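Local coordinates for protein carboxylesterase SOBER1 (Arabidopsis thaliana, PDB 6AVX) that hydrolyses carboxylic esters with a preference for short acyl chains, shows phospholipase A2 activity, and dampens the hypersensitive response to the bacterial effector AvrBsT, at residues T6-L11 with S34-L39; Q25-S30 with E200-E205; F103-S108 with G127-S132; P153-H158 with T183-A188; T160-V165 with L192-S197. The protein carries 1 engineered substitution. All blocks are in the same frame, centred on the assembly; numbering follows the deposited sequence.

Contact 1. Residues T6-L11 with S34-L39; sequences TFILWL and SNASWL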
# COMPACT_ATOMS: atom_id res chain seq x y z
N THR A 6 10.65 -10.53 11.05
CA THR A 6 9.72 -10.00 10.05
C THR A 6 9.25 -8.61 10.46
O THR A 6 8.94 -8.37 11.63
CB THR A 6 8.51 -10.92 9.91
OG1 THR A 6 8.94 -12.23 9.51
CG2 THR A 6 7.53 -10.37 8.89
N PHE A 7 9.22 -7.67 9.52
CA PHE A 7 8.81 -6.30 9.77
C PHE A 7 7.63 -6.00 8.85
O PHE A 7 7.73 -6.22 7.63
CB PHE A 7 9.96 -5.36 9.43
CG PHE A 7 9.62 -3.91 9.59
CD1 PHE A 7 9.47 -3.35 10.84
CD2 PHE A 7 9.45 -3.10 8.48
CE1 PHE A 7 9.15 -2.01 10.98
CE2 PHE A 7 9.13 -1.76 8.62
CZ PHE A 7 8.98 -1.22 9.87
N ILE A 8 6.54 -5.51 9.41
CA ILE A 8 5.33 -5.19 8.66
C ILE A 8 4.99 -3.74 8.93
O ILE A 8 4.68 -3.36 10.07
CB ILE A 8 4.15 -6.10 9.04
CG1 ILE A 8 4.56 -7.58 8.91
CG2 ILE A 8 2.96 -5.79 8.16
CD1 ILE A 8 3.51 -8.57 9.36
N LEU A 9 5.05 -2.92 7.88
CA LEU A 9 4.69 -1.52 7.92
C LEU A 9 3.28 -1.39 7.37
O LEU A 9 3.02 -1.83 6.25
CB LEU A 9 5.67 -0.74 7.04
CG LEU A 9 5.44 0.76 6.97
CD1 LEU A 9 5.62 1.38 8.34
CD2 LEU A 9 6.35 1.42 5.95
N TRP A 10 2.37 -0.81 8.14
CA TRP A 10 0.99 -0.61 7.73
C TRP A 10 0.70 0.87 7.58
O TRP A 10 0.92 1.63 8.53
CB TRP A 10 0.01 -1.20 8.76
CG TRP A 10 -1.40 -1.15 8.23
CD1 TRP A 10 -2.23 -0.07 8.21
CD2 TRP A 10 -2.10 -2.22 7.59
NE1 TRP A 10 -3.42 -0.41 7.59
CE2 TRP A 10 -3.36 -1.72 7.21
CE3 TRP A 10 -1.80 -3.55 7.33
CZ2 TRP A 10 -4.31 -2.51 6.56
CZ3 TRP A 10 -2.75 -4.33 6.68
CH2 TRP A 10 -3.98 -3.81 6.32
N LEU A 11 0.17 1.27 6.43
CA LEU A 11 -0.07 2.67 6.09
C LEU A 11 -1.57 2.93 6.03
O LEU A 11 -2.27 2.37 5.18
CB LEU A 11 0.59 3.00 4.76
CG LEU A 11 2.09 2.73 4.72
CD1 LEU A 11 2.67 2.93 3.35
CD2 LEU A 11 2.83 3.56 5.77
N SER A 34 3.55 -14.40 14.78
CA SER A 34 3.44 -13.94 16.16
C SER A 34 4.61 -13.05 16.57
O SER A 34 4.45 -12.18 17.43
CB SER A 34 3.31 -15.12 17.11
OG SER A 34 4.47 -15.94 17.12
N ASN A 35 5.78 -13.26 16.00
CA ASN A 35 6.96 -12.49 16.36
C ASN A 35 7.17 -11.29 15.46
O ASN A 35 8.16 -10.57 15.62
CB ASN A 35 8.20 -13.38 16.36
CG ASN A 35 8.63 -13.78 14.96
OD1 ASN A 35 7.86 -13.67 14.01
ND2 ASN A 35 9.87 -14.25 14.83
N ALA A 36 6.25 -11.01 14.55
CA ALA A 36 6.45 -9.91 13.62
C ALA A 36 6.52 -8.59 14.36
O ALA A 36 5.81 -8.36 15.34
CB ALA A 36 5.31 -9.87 12.60
N SER A 37 7.38 -7.72 13.87
CA SER A 37 7.48 -6.35 14.34
C SER A 37 6.63 -5.47 13.44
O SER A 37 6.92 -5.34 12.25
CB SER A 37 8.93 -5.87 14.29
OG SER A 37 9.03 -4.50 14.66
N TRP A 38 5.58 -4.89 13.99
CA TRP A 38 4.67 -4.05 13.23
C TRP A 38 4.99 -2.59 13.47
O TRP A 38 5.43 -2.20 14.56
CB TRP A 38 3.24 -4.28 13.70
CG TRP A 38 2.67 -5.61 13.40
CD1 TRP A 38 2.90 -6.77 14.08
CD2 TRP A 38 1.77 -5.93 12.35
NE1 TRP A 38 2.19 -7.79 13.51
CE2 TRP A 38 1.47 -7.30 12.45
CE3 TRP A 38 1.16 -5.19 11.35
CZ2 TRP A 38 0.61 -7.95 11.58
CZ3 TRP A 38 0.30 -5.83 10.49
CH2 TRP A 38 0.03 -7.20 10.61
N LEU A 39 4.72 -1.76 12.47
CA LEU A 39 4.81 -0.32 12.63
C LEU A 39 3.65 0.35 11.91
O LEU A 39 3.40 0.06 10.74
CB LEU A 39 6.14 0.21 12.11
CG LEU A 39 6.40 1.67 12.42
CD1 LEU A 39 6.57 1.90 13.91
CD2 LEU A 39 7.63 2.13 11.68
O HOH W 1 10.28 -9.83 14.10
O HOH W 2 7.04 -13.24 11.71
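Phe7, Ile8 and Leu9 pair in parallel with Ser37, Trp38 and Leu39, their strand axes 4.7 Å apart and inclined at 18°, through bonds from Ser37 N to Thr6 O, Ile8 N to Ser37 O, Leu39 N to Ile8 O and Trp10 N to Leu39 O. Ile8 lies alongside the Trp38 indole, pointing the same way. Both its branches lie over one face: CG2 comes within 3.5 Å of Trp38 CZ3, and CD1 sits 3.9 Å from the centroid of the six-membered ring in a CH-pi contact. The pair closes a beta-alpha-beta unit around helix 18-21, placing 37-39 as an outermost strand of the parallel alpha/beta-hydrolase sheet. On the sheet face of Phe7, Leu9 and Leu39, Leu39 CB meets Phe7 CZ at 3.9 Å, while Leu39 CD2 lies 4.0 Å from Leu9 CD1; helix 75-94 packs against all three residues. Ahead of the two strands, one water bridges Asn35 O to Thr6 N and another links Asn35 OD1 to Thr6 OG1.

Contact 2. Residues Q25-S30 with E200-E205; sequences QTQFKS and ELKYIE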
# COMPACT_ATOMS: atom_id res chain seq x y z
N GLN A 25 -3.26 -5.73 13.66
CA GLN A 25 -2.29 -6.80 13.89
C GLN A 25 -2.88 -7.95 14.69
O GLN A 25 -2.40 -9.08 14.58
CB GLN A 25 -1.03 -6.26 14.57
CG GLN A 25 -1.20 -5.88 16.03
CD GLN A 25 -0.03 -5.04 16.52
OE1 GLN A 25 0.98 -5.57 16.98
NE2 GLN A 25 -0.15 -3.73 16.39
N THR A 26 -3.91 -7.68 15.50
CA THR A 26 -4.54 -8.72 16.30
C THR A 26 -5.36 -9.69 15.47
O THR A 26 -5.76 -10.72 16.00
CB THR A 26 -5.41 -8.14 17.43
OG1 THR A 26 -6.61 -7.55 16.90
CG2 THR A 26 -4.64 -7.11 18.22
N GLN A 27 -5.63 -9.38 14.20
CA GLN A 27 -6.27 -10.34 13.31
C GLN A 27 -5.27 -11.30 12.69
O GLN A 27 -5.69 -12.27 12.04
CB GLN A 27 -7.04 -9.59 12.22
CG GLN A 27 -8.21 -8.79 12.76
CD GLN A 27 -9.20 -9.68 13.47
OE1 GLN A 27 -9.54 -10.75 12.99
NE2 GLN A 27 -9.65 -9.24 14.64
N PHE A 28 -3.98 -11.06 12.86
CA PHE A 28 -2.93 -11.93 12.35
C PHE A 28 -2.50 -12.79 13.53
O PHE A 28 -1.56 -12.48 14.27
CB PHE A 28 -1.76 -11.10 11.80
CG PHE A 28 -2.09 -10.34 10.54
CD1 PHE A 28 -3.00 -9.29 10.55
CD2 PHE A 28 -1.48 -10.67 9.34
CE1 PHE A 28 -3.31 -8.60 9.38
CE2 PHE A 28 -1.78 -9.98 8.17
CZ PHE A 28 -2.70 -8.95 8.20
N LYS A 29 -3.25 -13.87 13.74
CA LYS A 29 -3.18 -14.68 14.95
C LYS A 29 -2.30 -15.91 14.81
O LYS A 29 -2.17 -16.68 15.78
CB LYS A 29 -4.59 -15.11 15.37
CG LYS A 29 -5.48 -13.96 15.73
CD LYS A 29 -6.81 -14.45 16.24
CE LYS A 29 -7.78 -13.32 16.54
NZ LYS A 29 -7.34 -12.50 17.69
N SER A 30 -1.67 -16.12 13.67
CA SER A 30 -0.89 -17.34 13.45
C SER A 30 0.38 -17.35 14.29
O SER A 30 0.95 -16.32 14.63
CB SER A 30 -0.52 -17.48 11.99
OG SER A 30 0.35 -16.43 11.58
N GLU A 200 -10.32 -10.79 4.39
CA GLU A 200 -9.31 -10.15 3.56
C GLU A 200 -7.96 -10.11 4.27
O GLU A 200 -6.92 -10.38 3.66
CB GLU A 200 -9.83 -8.75 3.23
CG GLU A 200 -8.97 -7.94 2.34
CD GLU A 200 -9.51 -6.52 2.20
OE1 GLU A 200 -9.07 -5.82 1.25
OE2 GLU A 200 -10.37 -6.11 3.00
N LEU A 201 -7.97 -9.81 5.57
CA LEU A 201 -6.74 -9.80 6.35
C LEU A 201 -6.17 -11.21 6.49
O LEU A 201 -4.95 -11.40 6.42
CB LEU A 201 -6.99 -9.19 7.73
CG LEU A 201 -7.37 -7.71 7.75
CD1 LEU A 201 -7.65 -7.28 9.16
CD2 LEU A 201 -6.24 -6.88 7.13
N LYS A 202 -7.03 -12.21 6.70
CA LYS A 202 -6.52 -13.58 6.82
C LYS A 202 -5.84 -14.02 5.54
O LYS A 202 -4.86 -14.78 5.56
CB LYS A 202 -7.66 -14.54 7.16
CG LYS A 202 -8.38 -14.29 8.45
CD LYS A 202 -7.49 -14.38 9.65
CE LYS A 202 -8.33 -14.26 10.92
NZ LYS A 202 -7.50 -14.32 12.14
N TYR A 203 -6.38 -13.62 4.39
CA TYR A 203 -5.75 -13.97 3.13
C TYR A 203 -4.39 -13.29 2.97
O TYR A 203 -3.42 -13.91 2.51
CB TYR A 203 -6.66 -13.57 1.98
CG TYR A 203 -6.29 -14.19 0.66
CD1 TYR A 203 -6.70 -15.48 0.35
CD2 TYR A 203 -5.54 -13.50 -0.29
CE1 TYR A 203 -6.38 -16.06 -0.86
CE2 TYR A 203 -5.21 -14.08 -1.50
CZ TYR A 203 -5.63 -15.36 -1.77
OH TYR A 203 -5.31 -15.95 -2.97
N ILE A 204 -4.29 -12.02 3.38
CA ILE A 204 -2.99 -11.36 3.41
C ILE A 204 -2.04 -12.11 4.33
O ILE A 204 -0.86 -12.32 3.99
CB ILE A 204 -3.15 -9.88 3.81
CG1 ILE A 204 -3.91 -9.12 2.72
CG2 ILE A 204 -1.78 -9.24 4.08
CD1 ILE A 204 -4.53 -7.84 3.19
N GLU A 205 -2.50 -12.51 5.51
CA GLU A 205 -1.65 -13.27 6.43
C GLU A 205 -1.14 -14.54 5.77
O GLU A 205 0.05 -14.86 5.87
CB GLU A 205 -2.42 -13.61 7.70
CG GLU A 205 -1.60 -14.48 8.68
CD GLU A 205 -2.33 -14.76 9.96
OE1 GLU A 205 -3.56 -14.98 9.89
OE2 GLU A 205 -1.70 -14.73 11.03
O HOH W 3 -4.98 -15.48 11.99
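Glu205 reaches from its helix to the loop at Ser30, where its OE2 accepts two hydrogen bonds from the same face of the carboxylate. Ser30 N approaches on the syn side at 3.0 Å from OE2, and Ser30 OG comes from above the plane at 2.7 Å from the same oxygen. The hydroxyl also bonds with Leu33 N. The other oxygen, OE1, accepts from a water that in turn accepts from Lys29 N and from Lys202 NZ. The ammonium group of Lys202 has a direct acceptor as well, with NZ 2.7 Å from Gln27 O; a bend at chi2 (-61°) turns CD of this lysine back toward the loop. Its charge, linked to the carboxylate through the water, would be expected to favour an ionised Glu205. Next to these polar groups the Phe28 ring slides past the Glu205 side chain, CD2 lying 3.5 Å from Glu205 CB, and meets Ile204 CG2 at its edge. Leu201 packs on Gln27 and Phe28, with CD1 3.9 Å from Gln27 CB and CD2 4.1 Å from Phe28 CE1. Away from the annotated sites, this contact ties the loop between helix 18-21 and strand 37-39 to helix 198-212, the last helix of the alpha/beta-hydrolase fold.

Contact 3. Residues F103-S108 with G127-S132; sequences FICGLS and GGAVLS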
# COMPACT_ATOMS: atom_id res chain seq x y z
N PHE A 103 7.52 -6.30 4.79
CA PHE A 103 6.25 -6.24 4.09
C PHE A 103 5.63 -4.87 4.31
O PHE A 103 5.61 -4.38 5.44
CB PHE A 103 5.31 -7.34 4.59
CG PHE A 103 5.82 -8.70 4.29
CD1 PHE A 103 6.76 -9.30 5.10
CD2 PHE A 103 5.41 -9.35 3.14
CE1 PHE A 103 7.27 -10.56 4.77
CE2 PHE A 103 5.92 -10.59 2.82
CZ PHE A 103 6.84 -11.18 3.64
N ILE A 104 5.16 -4.24 3.23
CA ILE A 104 4.50 -2.95 3.28
C ILE A 104 3.04 -3.18 2.91
O ILE A 104 2.77 -3.82 1.89
CB ILE A 104 5.14 -1.94 2.31
CG1 ILE A 104 6.68 -2.00 2.33
CG2 ILE A 104 4.64 -0.54 2.62
CD1 ILE A 104 7.29 -1.74 3.67
N CYS A 105 2.12 -2.66 3.71
CA CYS A 105 0.70 -2.85 3.47
C CYS A 105 -0.02 -1.54 3.71
O CYS A 105 0.46 -0.70 4.47
CB CYS A 105 0.11 -3.85 4.48
SG CYS A 105 0.96 -5.41 4.69
N GLY A 106 -1.18 -1.38 3.11
CA GLY A 106 -1.95 -0.19 3.42
C GLY A 106 -3.31 -0.17 2.76
O GLY A 106 -3.56 -0.84 1.74
N LEU A 107 -4.19 0.64 3.34
CA LEU A 107 -5.56 0.82 2.89
C LEU A 107 -5.73 2.12 2.13
O LEU A 107 -5.41 3.19 2.65
CB LEU A 107 -6.51 0.83 4.09
CG LEU A 107 -7.98 1.07 3.76
CD1 LEU A 107 -8.57 -0.06 2.91
CD2 LEU A 107 -8.80 1.25 5.03
N SER A 108 -6.29 2.03 0.92
CA SER A 108 -6.77 3.17 0.15
C SER A 108 -5.61 4.11 -0.14
O SER A 108 -4.67 3.71 -0.82
CB SER A 108 -7.98 3.81 0.81
OG SER A 108 -8.61 4.66 -0.13
N GLY A 127 7.11 -8.10 0.28
CA GLY A 127 5.90 -7.92 -0.48
C GLY A 127 5.25 -6.59 -0.22
O GLY A 127 5.53 -5.93 0.79
N GLY A 128 4.35 -6.22 -1.11
CA GLY A 128 3.46 -5.09 -0.93
C GLY A 128 2.03 -5.55 -0.99
O GLY A 128 1.62 -6.17 -1.99
N ALA A 129 1.25 -5.29 0.05
CA ALA A 129 -0.17 -5.64 0.09
C ALA A 129 -0.98 -4.36 -0.01
O ALA A 129 -0.94 -3.52 0.90
CB ALA A 129 -0.52 -6.37 1.38
N VAL A 130 -1.66 -4.19 -1.13
CA VAL A 130 -2.49 -3.02 -1.39
C VAL A 130 -3.93 -3.40 -1.10
O VAL A 130 -4.42 -4.40 -1.64
CB VAL A 130 -2.33 -2.57 -2.85
CG1 VAL A 130 -3.29 -1.44 -3.18
CG2 VAL A 130 -0.87 -2.20 -3.16
N LEU A 131 -4.62 -2.63 -0.27
CA LEU A 131 -6.04 -2.86 0.00
C LEU A 131 -6.80 -1.67 -0.54
O LEU A 131 -6.65 -0.54 -0.06
CB LEU A 131 -6.32 -3.04 1.49
CG LEU A 131 -5.75 -4.30 2.17
CD1 LEU A 131 -4.26 -4.18 2.47
CD2 LEU A 131 -6.51 -4.58 3.45
N SER A 132 -7.60 -1.90 -1.57
CA SER A 132 -8.51 -0.88 -2.08
C SER A 132 -7.79 0.40 -2.46
O SER A 132 -8.27 1.51 -2.23
CB SER A 132 -9.61 -0.60 -1.07
OG SER A 132 -10.22 -1.82 -0.65
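Leu107 and Ser108 meet Leu131 and Ser132 where two central parallel strands of the alpha/beta-hydrolase sheet end, at what fits the nucleophile elbow. The GxSxG pattern runs through Gly106, Ser108 and Gly110, and Ser108 is the probable nucleophile by similarity. Ser108 N donates to Leu131 O at 2.8 Å and 175°, a nearly straight bond that ties the elbow to the next strand. Ser108 has the unusual backbone angles phi 60° and psi -115°, the strained turn expected between strand 102-107 and helix 109-120. Leu107 crosses Leu131 at about a right angle, bringing its CD1 to 4.0 Å from Leu131 CB. Gly106 next in from the turn gives its N to Ala129 O and takes Leu131 N on its own O. Deeper in the sheet, Cys105 SG touches Ala129 CB at 3.8 Å, and Phe103 CD2 lies 3.6 Å from Gly127 N. Helix 109-120 supplies the beta-alpha-beta crossover and packs on Ile104, while helix 198-212 lies against Phe103 and Leu131 on the other face. At the active-site end, buried Ser132 O has no hydrogen-bonding partner in the model; Ser108 CA approaches it at 3.3 Å in a CA-H...O contact.

Contact 4. Residues P153-H158 with T183-A188; sequences PILWSH and TCEFKA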
# COMPACT_ATOMS: atom_id res chain seq x y z
N PRO A 153 6.83 -9.08 -4.80
CA PRO A 153 5.46 -9.45 -5.17
C PRO A 153 4.44 -8.49 -4.58
O PRO A 153 4.61 -7.96 -3.47
CB PRO A 153 5.29 -10.85 -4.58
CG PRO A 153 6.25 -10.93 -3.49
CD PRO A 153 7.42 -10.03 -3.85
N ILE A 154 3.38 -8.25 -5.35
CA ILE A 154 2.27 -7.41 -4.93
C ILE A 154 1.04 -8.29 -4.78
O ILE A 154 0.73 -9.10 -5.66
CB ILE A 154 1.99 -6.30 -5.95
CG1 ILE A 154 3.23 -5.44 -6.20
CG2 ILE A 154 0.84 -5.43 -5.48
CD1 ILE A 154 3.76 -4.68 -5.01
N LEU A 155 0.33 -8.13 -3.67
CA LEU A 155 -1.01 -8.69 -3.50
C LEU A 155 -1.98 -7.52 -3.42
O LEU A 155 -1.89 -6.71 -2.50
CB LEU A 155 -1.09 -9.53 -2.23
CG LEU A 155 -2.51 -9.99 -1.87
CD1 LEU A 155 -3.10 -10.90 -2.93
CD2 LEU A 155 -2.51 -10.69 -0.54
N TRP A 156 -2.89 -7.43 -4.38
CA TRP A 156 -3.86 -6.35 -4.44
C TRP A 156 -5.23 -6.93 -4.11
O TRP A 156 -5.69 -7.84 -4.80
CB TRP A 156 -3.89 -5.78 -5.85
CG TRP A 156 -4.61 -4.48 -5.96
CD1 TRP A 156 -5.93 -4.24 -5.73
CD2 TRP A 156 -4.04 -3.22 -6.32
NE1 TRP A 156 -6.21 -2.91 -5.93
CE2 TRP A 156 -5.06 -2.26 -6.29
CE3 TRP A 156 -2.74 -2.82 -6.66
CZ2 TRP A 156 -4.83 -0.93 -6.61
CZ3 TRP A 156 -2.51 -1.51 -6.96
CH2 TRP A 156 -3.55 -0.57 -6.94
N SER A 157 -5.87 -6.40 -3.07
CA SER A 157 -7.19 -6.82 -2.62
C SER A 157 -8.15 -5.67 -2.87
O SER A 157 -7.83 -4.53 -2.53
CB SER A 157 -7.15 -7.12 -1.12
OG SER A 157 -6.26 -8.19 -0.83
N HIS A 158 -9.31 -5.93 -3.48
CA HIS A 158 -10.24 -4.85 -3.78
C HIS A 158 -11.67 -5.37 -3.72
O HIS A 158 -11.96 -6.47 -4.21
CB HIS A 158 -9.96 -4.24 -5.16
CG HIS A 158 -10.16 -2.76 -5.25
ND1 HIS A 158 -9.11 -1.90 -5.51
CD2 HIS A 158 -11.26 -1.99 -5.12
CE1 HIS A 158 -9.56 -0.66 -5.53
NE2 HIS A 158 -10.87 -0.68 -5.29
N THR A 183 5.09 -8.64 -10.70
CA THR A 183 4.12 -9.71 -10.54
C THR A 183 3.10 -9.33 -9.48
O THR A 183 3.46 -9.00 -8.35
CB THR A 183 4.85 -10.99 -10.14
OG1 THR A 183 5.82 -11.32 -11.14
CG2 THR A 183 3.88 -12.15 -9.99
N CYS A 184 1.82 -9.39 -9.84
CA CYS A 184 0.74 -9.01 -8.94
C CYS A 184 -0.32 -10.09 -8.93
O CYS A 184 -0.78 -10.54 -9.98
CB CYS A 184 0.14 -7.69 -9.41
SG CYS A 184 -1.23 -7.09 -8.44
N GLU A 185 -0.71 -10.51 -7.73
CA GLU A 185 -1.92 -11.29 -7.54
C GLU A 185 -3.04 -10.33 -7.20
O GLU A 185 -2.91 -9.52 -6.27
CB GLU A 185 -1.79 -12.30 -6.41
CG GLU A 185 -3.11 -13.09 -6.24
CD GLU A 185 -3.20 -13.99 -5.03
OE1 GLU A 185 -2.18 -14.26 -4.36
OE2 GLU A 185 -4.34 -14.43 -4.75
N PHE A 186 -4.15 -10.41 -7.92
CA PHE A 186 -5.30 -9.56 -7.66
C PHE A 186 -6.38 -10.43 -7.04
O PHE A 186 -6.74 -11.49 -7.58
CB PHE A 186 -5.78 -8.95 -8.97
CG PHE A 186 -6.86 -7.93 -8.80
CD1 PHE A 186 -6.56 -6.59 -8.62
CD2 PHE A 186 -8.20 -8.31 -8.82
CE1 PHE A 186 -7.59 -5.65 -8.48
CE2 PHE A 186 -9.21 -7.38 -8.68
CZ PHE A 186 -8.90 -6.05 -8.50
N LYS A 187 -6.87 -10.02 -5.88
CA LYS A 187 -7.88 -10.76 -5.13
C LYS A 187 -9.12 -9.88 -5.01
O LYS A 187 -9.11 -8.88 -4.29
CB LYS A 187 -7.34 -11.13 -3.74
CG LYS A 187 -8.23 -12.06 -2.95
CD LYS A 187 -8.34 -13.41 -3.61
CE LYS A 187 -9.14 -14.38 -2.76
NZ LYS A 187 -9.85 -15.38 -3.60
N ALA A 188 -10.18 -10.24 -5.74
CA ALA A 188 -11.43 -9.51 -5.69
C ALA A 188 -12.27 -10.04 -4.54
O ALA A 188 -12.28 -11.24 -4.26
CB ALA A 188 -12.22 -9.69 -6.99
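Ile154 to His158 pair in parallel with Cys184 to Ala188 through five backbone hydrogen bonds, from Ile154 N to Thr183 O at one end to His158 N to Lys187 O at the other; the shortest, Lys187 N to Trp156 O, measures 2.7 Å. Among the aromatic contacts, the Trp156 five-membered ring and Phe186 have planes 21° apart but strongly offset, with little of one ring above the other and Trp156 CD1 3.5 Å from Phe186 CE1. Phe186 CZ also reaches His158 CB. Apolar contacts put Cys184 SG 3.9 Å from Trp156 CB and 4.0 Å from Ile154 CG2. Leu155 lies side by side with Glu185, its CD1 3.7 Å from the carboxylate carbon CD. Polar side chains add a bond along one strand: Trp156 NE1 donates to His158 ND1 at 3.1 Å, each partner in the plane of the other's ring. His158 NE2 bonds with Val165 O, and Glu185 OE2 with Tyr203 OH. Strand 154-159 pairs on its other side with 127-131, while helices 109-120 and 173-180 pack against Trp156 and helix 198-212 touches Leu155, Ser157 and Lys187 on the opposite face.

Contact 5. Residues T160-V165 with L192-S197; sequences TDDRMV and LGHSIS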
# COMPACT_ATOMS: atom_id res chain seq x y z
N THR A 160 -15.49 -5.43 -4.89
CA THR A 160 -16.14 -5.17 -6.17
C THR A 160 -17.14 -4.04 -6.10
O THR A 160 -17.43 -3.41 -7.13
CB THR A 160 -16.86 -6.41 -6.70
OG1 THR A 160 -17.88 -6.81 -5.79
CG2 THR A 160 -15.90 -7.57 -6.90
N ASP A 161 -17.67 -3.75 -4.92
CA ASP A 161 -18.74 -2.77 -4.75
C ASP A 161 -18.24 -1.43 -4.24
O ASP A 161 -19.04 -0.59 -3.83
CB ASP A 161 -19.84 -3.33 -3.84
CG ASP A 161 -20.64 -4.45 -4.49
OD1 ASP A 161 -20.19 -4.98 -5.53
OD2 ASP A 161 -21.72 -4.79 -3.95
N ASP A 162 -16.93 -1.21 -4.27
CA ASP A 162 -16.33 0.01 -3.76
C ASP A 162 -16.70 1.18 -4.67
O ASP A 162 -16.40 1.17 -5.87
CB ASP A 162 -14.82 -0.21 -3.74
CG ASP A 162 -14.06 0.84 -2.95
OD1 ASP A 162 -14.50 2.00 -2.86
OD2 ASP A 162 -12.98 0.48 -2.41
N ARG A 163 -17.34 2.20 -4.10
CA ARG A 163 -17.72 3.41 -4.82
C ARG A 163 -16.89 4.61 -4.40
O ARG A 163 -17.16 5.73 -4.82
CB ARG A 163 -19.22 3.71 -4.64
CG ARG A 163 -20.10 2.59 -5.20
CD ARG A 163 -21.55 3.03 -5.38
NE ARG A 163 -21.67 4.25 -6.17
CZ ARG A 163 -22.43 5.31 -5.86
NH1 ARG A 163 -23.19 5.30 -4.77
NH2 ARG A 163 -22.44 6.37 -6.65
N MET A 164 -15.86 4.38 -3.59
CA MET A 164 -14.94 5.45 -3.22
C MET A 164 -13.64 5.36 -3.98
O MET A 164 -13.15 6.39 -4.47
CB MET A 164 -14.70 5.44 -1.72
CG MET A 164 -15.96 5.80 -1.00
SD MET A 164 -15.85 5.62 0.77
CE MET A 164 -14.56 6.81 1.15
N VAL A 165 -13.09 4.17 -4.11
CA VAL A 165 -12.00 3.87 -5.03
C VAL A 165 -12.56 2.75 -5.88
O VAL A 165 -12.68 1.61 -5.43
CB VAL A 165 -10.73 3.45 -4.30
CG1 VAL A 165 -9.65 3.08 -5.32
CG2 VAL A 165 -10.25 4.56 -3.38
N LEU A 192 -17.88 -6.55 -1.30
CA LEU A 192 -17.19 -5.67 -0.37
C LEU A 192 -17.11 -4.27 -0.95
O LEU A 192 -16.88 -4.10 -2.15
CB LEU A 192 -15.79 -6.21 -0.11
CG LEU A 192 -14.93 -5.45 0.90
CD1 LEU A 192 -15.52 -5.54 2.29
CD2 LEU A 192 -13.50 -5.97 0.92
N GLY A 193 -17.31 -3.28 -0.10
CA GLY A 193 -17.11 -1.90 -0.46
C GLY A 193 -15.75 -1.39 -0.03
O GLY A 193 -14.74 -2.11 -0.09
N HIS A 194 -15.72 -0.14 0.44
CA HIS A 194 -14.46 0.52 0.77
C HIS A 194 -14.18 0.33 2.26
O HIS A 194 -14.33 1.24 3.07
CB HIS A 194 -14.55 2.00 0.42
CG HIS A 194 -13.22 2.66 0.36
ND1 HIS A 194 -12.28 2.34 -0.59
CD2 HIS A 194 -12.66 3.61 1.15
CE1 HIS A 194 -11.19 3.06 -0.40
NE2 HIS A 194 -11.41 3.85 0.64
N SER A 195 -13.78 -0.89 2.60
CA SER A 195 -13.50 -1.24 3.98
C SER A 195 -12.63 -2.47 3.96
O SER A 195 -12.39 -3.06 2.90
CB SER A 195 -14.79 -1.51 4.77
OG SER A 195 -15.46 -2.64 4.25
N ILE A 196 -12.17 -2.86 5.14
CA ILE A 196 -11.38 -4.07 5.33
C ILE A 196 -12.25 -5.13 5.97
O ILE A 196 -12.89 -4.87 7.00
CB ILE A 196 -10.18 -3.80 6.24
CG1 ILE A 196 -9.27 -2.74 5.62
CG2 ILE A 196 -9.41 -5.12 6.50
CD1 ILE A 196 -8.10 -2.36 6.50
N SER A 197 -12.24 -6.33 5.42
CA SER A 197 -12.87 -7.45 6.09
C SER A 197 -11.83 -8.35 6.76
O SER A 197 -10.67 -8.40 6.34
CB SER A 197 -13.69 -8.28 5.12
OG SER A 197 -12.85 -9.00 4.25
O HOH W 4 -12.60 -2.07 -1.81
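The His194 imidazole carries Met164 CB over one face, 4.0 Å from the ring centroid in a CH-pi contact in the Met164 conformer described, and Asp162 OD2 at its edge, in the ring plane. His194 ND1 donates to the syn lone pair of Asp162 OD2 at 2.7 Å and 167°, although the carboxylate and ring planes are turned 60° from each other. Val165 CG2 approaches obliquely, 3.5 Å from His194 CE1. CG of His194 stands anti to the backbone N (chi1 -163°) on a CB that points toward 160-165. By similarity, Asp162 and His194 are the acid and base of the charge relay system, completed by Ser108, whose side chain touches His194; their placement on loops after successive strands is that of an alpha/beta hydrolase. A second shell fixes the carboxylate. Asp162 OD1 accepts from Met164 N, forming an Asx turn, and from Val165 N at 2.9 Å, the latter from above the carboxylate plane. A water donates both to Asp162 OD2 and to Gly193 O, giving OD2 a second donor beside the histidine. The loops are also joined through their backbones: Asp161 N donates to Leu192 O at 2.9 Å, and Asp162 and Gly193 bring their CA atoms to 3.9 Å.

Contacts 1, 3 and 4 lie in one parallel sheet: Leu9 O and Leu11 N pair with Cys105 between contacts 1 and 3, whose centres are 12 Å apart, and Val130 O and Ser132 N pair with Ser157 between contacts 3 and 4, with centres 9 Å apart. Contact 2 sets its helix against one face of that sheet, Ile204 touching Ala129, Leu131 and Leu155. The probable charge relay system is assembled between contacts 3 and 5, where Ser108 OG lies 3.0 Å from His194 NE2. Contact 4 reaches this site through His158 NE2, 2.9 Å from Val165 O. Contact 1 lies farther off, Trp10 about 9 Å from Ser108 between side chains, yet its indole touches Ile196 of contact 5.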